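Local coordinates for transcriptional regulatory protein FixJ (Sinorhizobium meliloti, PDB 1DBW) that activates transcription of the nitrogen-fixation regulators nifA and fixK when switched on by FixL, this chain being its receiver domain, at residues Lys104-Asp108 with Thr109-Glu113. The protein carries 2 engineered substitutions. Sequence-based numbering, arbitrary orientation.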
ATOM      1  N   LYS A 104      -8.905  -7.287   5.707  1.00 15.84           N
ATOM      2  CA  LYS A 104     -10.195  -6.666   5.505  1.00 16.90           C
ATOM      3  C   LYS A 104     -11.313  -7.481   6.174  1.00 17.98           C
ATOM      4  O   LYS A 104     -11.215  -8.715   6.270  1.00 20.75           O
ATOM      5  CB  LYS A 104     -10.513  -6.610   4.008  1.00 19.63           C
ATOM      6  CG  LYS A 104      -9.607  -5.729   3.211  1.00 19.91           C
ATOM      7  CD  LYS A 104     -10.138  -5.479   1.815  1.00 27.22           C
ATOM      8  CE  LYS A 104      -9.784  -6.604   0.865  1.00 29.17           C
ATOM      9  NZ  LYS A 104     -10.115  -6.208  -0.522  1.00 27.27           N
ATOM     10  N   PRO A 105     -12.346  -6.799   6.710  1.00 19.50           N
ATOM     11  CA  PRO A 105     -12.535  -5.338   6.743  1.00 18.44           C
ATOM     12  C   PRO A 105     -11.704  -4.787   7.893  1.00 19.66           C
ATOM     13  O   PRO A 105     -11.375  -5.518   8.856  1.00 16.40           O
ATOM     14  CB  PRO A 105     -14.032  -5.177   7.059  1.00 20.49           C
ATOM     15  CG  PRO A 105     -14.636  -6.526   6.710  1.00 22.91           C
ATOM     16  CD  PRO A 105     -13.578  -7.497   7.135  1.00 18.98           C
ATOM     17  N   PHE A 106     -11.325  -3.508   7.797  1.00 18.23           N
ATOM     18  CA  PHE A 106     -10.531  -2.893   8.851  1.00 17.85           C
ATOM     19  C   PHE A 106     -11.140  -1.572   9.284  1.00 16.47           C
ATOM     20  O   PHE A 106     -11.876  -0.955   8.520  1.00 17.88           O
ATOM     21  CB  PHE A 106      -9.095  -2.644   8.365  1.00 18.42           C
ATOM     22  CG  PHE A 106      -9.022  -1.912   7.051  1.00 18.57           C
ATOM     23  CD1 PHE A 106      -9.169  -0.522   7.006  1.00 20.84           C
ATOM     24  CD2 PHE A 106      -8.881  -2.599   5.857  1.00 21.13           C
ATOM     25  CE1 PHE A 106      -9.186   0.176   5.788  1.00 18.64           C
ATOM     26  CE2 PHE A 106      -8.895  -1.918   4.636  1.00 22.39           C
ATOM     27  CZ  PHE A 106      -9.051  -0.518   4.602  1.00 22.96           C
ATOM     28  N   GLU A 107     -10.800  -1.143  10.497  1.00 16.42           N
ATOM     29  CA  GLU A 107     -11.259   0.131  11.031  1.00 21.29           C
ATOM     30  C   GLU A 107     -10.309   1.181  10.466  1.00 15.82           C
ATOM     31  O   GLU A 107      -9.104   0.937  10.329  1.00 18.72           O
ATOM     32  CB  GLU A 107     -11.109   0.210  12.563  1.00 22.85           C
ATOM     33  CG  GLU A 107     -11.840  -0.827  13.369  1.00 34.02           C
ATOM     34  CD  GLU A 107     -13.226  -0.396  13.793  1.00 44.47           C
ATOM     35  OE1 GLU A 107     -13.550   0.817  13.723  1.00 47.63           O
ATOM     36  OE2 GLU A 107     -13.999  -1.294  14.207  1.00 44.99           O
ATOM     37  N   ASP A 108     -10.834   2.368  10.252  1.00 19.57           N
ATOM     38  CA  ASP A 108     -10.020   3.461   9.745  1.00 18.28           C
ATOM     39  C   ASP A 108      -8.852   3.733  10.685  1.00 20.80           C
ATOM     40  O   ASP A 108      -7.730   3.929  10.238  1.00 15.47           O
ATOM     41  CB  ASP A 108     -10.864   4.727   9.611  1.00 21.05           C
ATOM     42  CG  ASP A 108     -11.923   4.608   8.525  1.00 23.07           C
ATOM     43  OD1 ASP A 108     -11.755   3.784   7.602  1.00 29.17           O
ATOM     44  OD2 ASP A 108     -12.916   5.348   8.597  1.00 31.55           O
ATOM     45  N   THR A 109      -9.087   3.688  11.996  1.00 17.41           N
ATOM     46  CA  THR A 109      -7.997   3.955  12.925  1.00 17.37           C
ATOM     47  C   THR A 109      -6.854   2.959  12.762  1.00 18.76           C
ATOM     48  O   THR A 109      -5.696   3.336  12.841  1.00 17.01           O
ATOM     49  CB  THR A 109      -8.482   3.945  14.381  1.00 19.81           C
ATOM     50  OG1 THR A 109      -9.037   2.660  14.668  1.00 23.12           O
ATOM     51  CG2 THR A 109      -9.542   5.015  14.588  1.00 23.99           C
ATOM     52  N   VAL A 110      -7.188   1.715  12.425  1.00 15.63           N
ATOM     53  CA  VAL A 110      -6.182   0.681  12.260  1.00 17.40           C
ATOM     54  C   VAL A 110      -5.285   0.862  11.035  1.00 15.52           C
ATOM     55  O   VAL A 110      -4.061   0.675  11.136  1.00 17.98           O
ATOM     56  CB  VAL A 110      -6.811  -0.730  12.235  1.00 18.16           C
ATOM     57  CG1 VAL A 110      -5.807  -1.771  11.775  1.00 21.29           C
ATOM     58  CG2 VAL A 110      -7.270  -1.082  13.624  1.00 19.52           C
ATOM     59  N   ILE A 111      -5.871   1.226   9.898  1.00 15.12           N
ATOM     60  CA  ILE A 111      -5.057   1.423   8.712  1.00 12.81           C
ATOM     61  C   ILE A 111      -4.245   2.708   8.894  1.00 13.95           C
ATOM     62  O   ILE A 111      -3.099   2.780   8.469  1.00 13.10           O
ATOM     63  CB  ILE A 111      -5.897   1.470   7.420  1.00 17.18           C
ATOM     64  CG1 ILE A 111      -4.979   1.462   6.192  1.00 23.40           C
ATOM     65  CG2 ILE A 111      -6.772   2.698   7.378  1.00 17.80           C
ATOM     66  CD1 ILE A 111      -4.079   0.283   6.120  1.00 27.73           C
ATOM     67  N   ILE A 112      -4.830   3.712   9.530  1.00 12.72           N
ATOM     68  CA  ILE A 112      -4.085   4.966   9.762  1.00 14.65           C
ATOM     69  C   ILE A 112      -2.845   4.701  10.645  1.00 17.33           C
ATOM     70  O   ILE A 112      -1.751   5.197  10.376  1.00 15.69           O
ATOM     71  CB  ILE A 112      -5.006   6.035  10.388  1.00 16.43           C
ATOM     72  CG1 ILE A 112      -6.000   6.522   9.324  1.00 14.78           C
ATOM     73  CG2 ILE A 112      -4.192   7.218  10.949  1.00 21.05           C
ATOM     74  CD1 ILE A 112      -7.155   7.339   9.876  1.00 24.19           C
ATOM     75  N   GLU A 113      -3.002   3.902  11.696  1.00 16.85           N
ATOM     76  CA  GLU A 113      -1.860   3.595  12.553  1.00 21.62           C
ATOM     77  C   GLU A 113      -0.778   2.834  11.790  1.00 20.31           C
ATOM     78  O   GLU A 113       0.409   3.106  11.972  1.00 17.79           O
ATOM     79  CB  GLU A 113      -2.300   2.806  13.789  1.00 27.36           C
ATOM     80  CG  GLU A 113      -3.325   3.549  14.643  1.00 38.75           C
ATOM     81  CD  GLU A 113      -2.708   4.325  15.793  1.00 45.89           C
ATOM     82  OE1 GLU A 113      -1.597   4.871  15.614  1.00 48.95           O
ATOM     83  OE2 GLU A 113      -3.344   4.390  16.880  1.00 49.11           O
TER
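The carbonyl oxygen of E107 receives two backbone N-H groups from the first turn of helix 108-119. E107 O accepts I111 N at 3.3 Å, with an N-H...O angle of 157°. V110 N also approaches E107 O, at 2.9 Å, but its N-H is bent away and the bond is weak. E107 is the N-cap residue of the helix, just before its first turn. One residue on, D108 O takes I112 N at 3.0 Å in a slightly straighter bond, with the N-H...O angle at 164°. Two isoleucine side chains also lie against D108 O. I111 CG2 comes within 3.3 Å of D108 O, and I112 CG1 within 3.2 Å.

The fold is the doubly wound receiver domain of the CheY type, and the segment links edge strand 100-103 to the last helix. A cis peptide bond precedes P105 in this loop. Next to it, K104 NZ forms a salt bridge with D54, one of the magnesium-binding residues and the predicted phosphorylation site. The F106 side chain lies near this site.

The apolar part of the contact joins F106 to I111. The CD1-CE1 side of the ring meets the branch point and methyl of I111, with F106 CE1 3.8 Å from I111 CG2. F106 CG stands between its own N and carbonyl carbon (chi1 51°), which turns the ring toward I111. I111 is buried, touching I79 and I102 of the sheet and M22 of helix 13-25. On the exposed side, E107 CB lies 3.8 Å from T109 OG1.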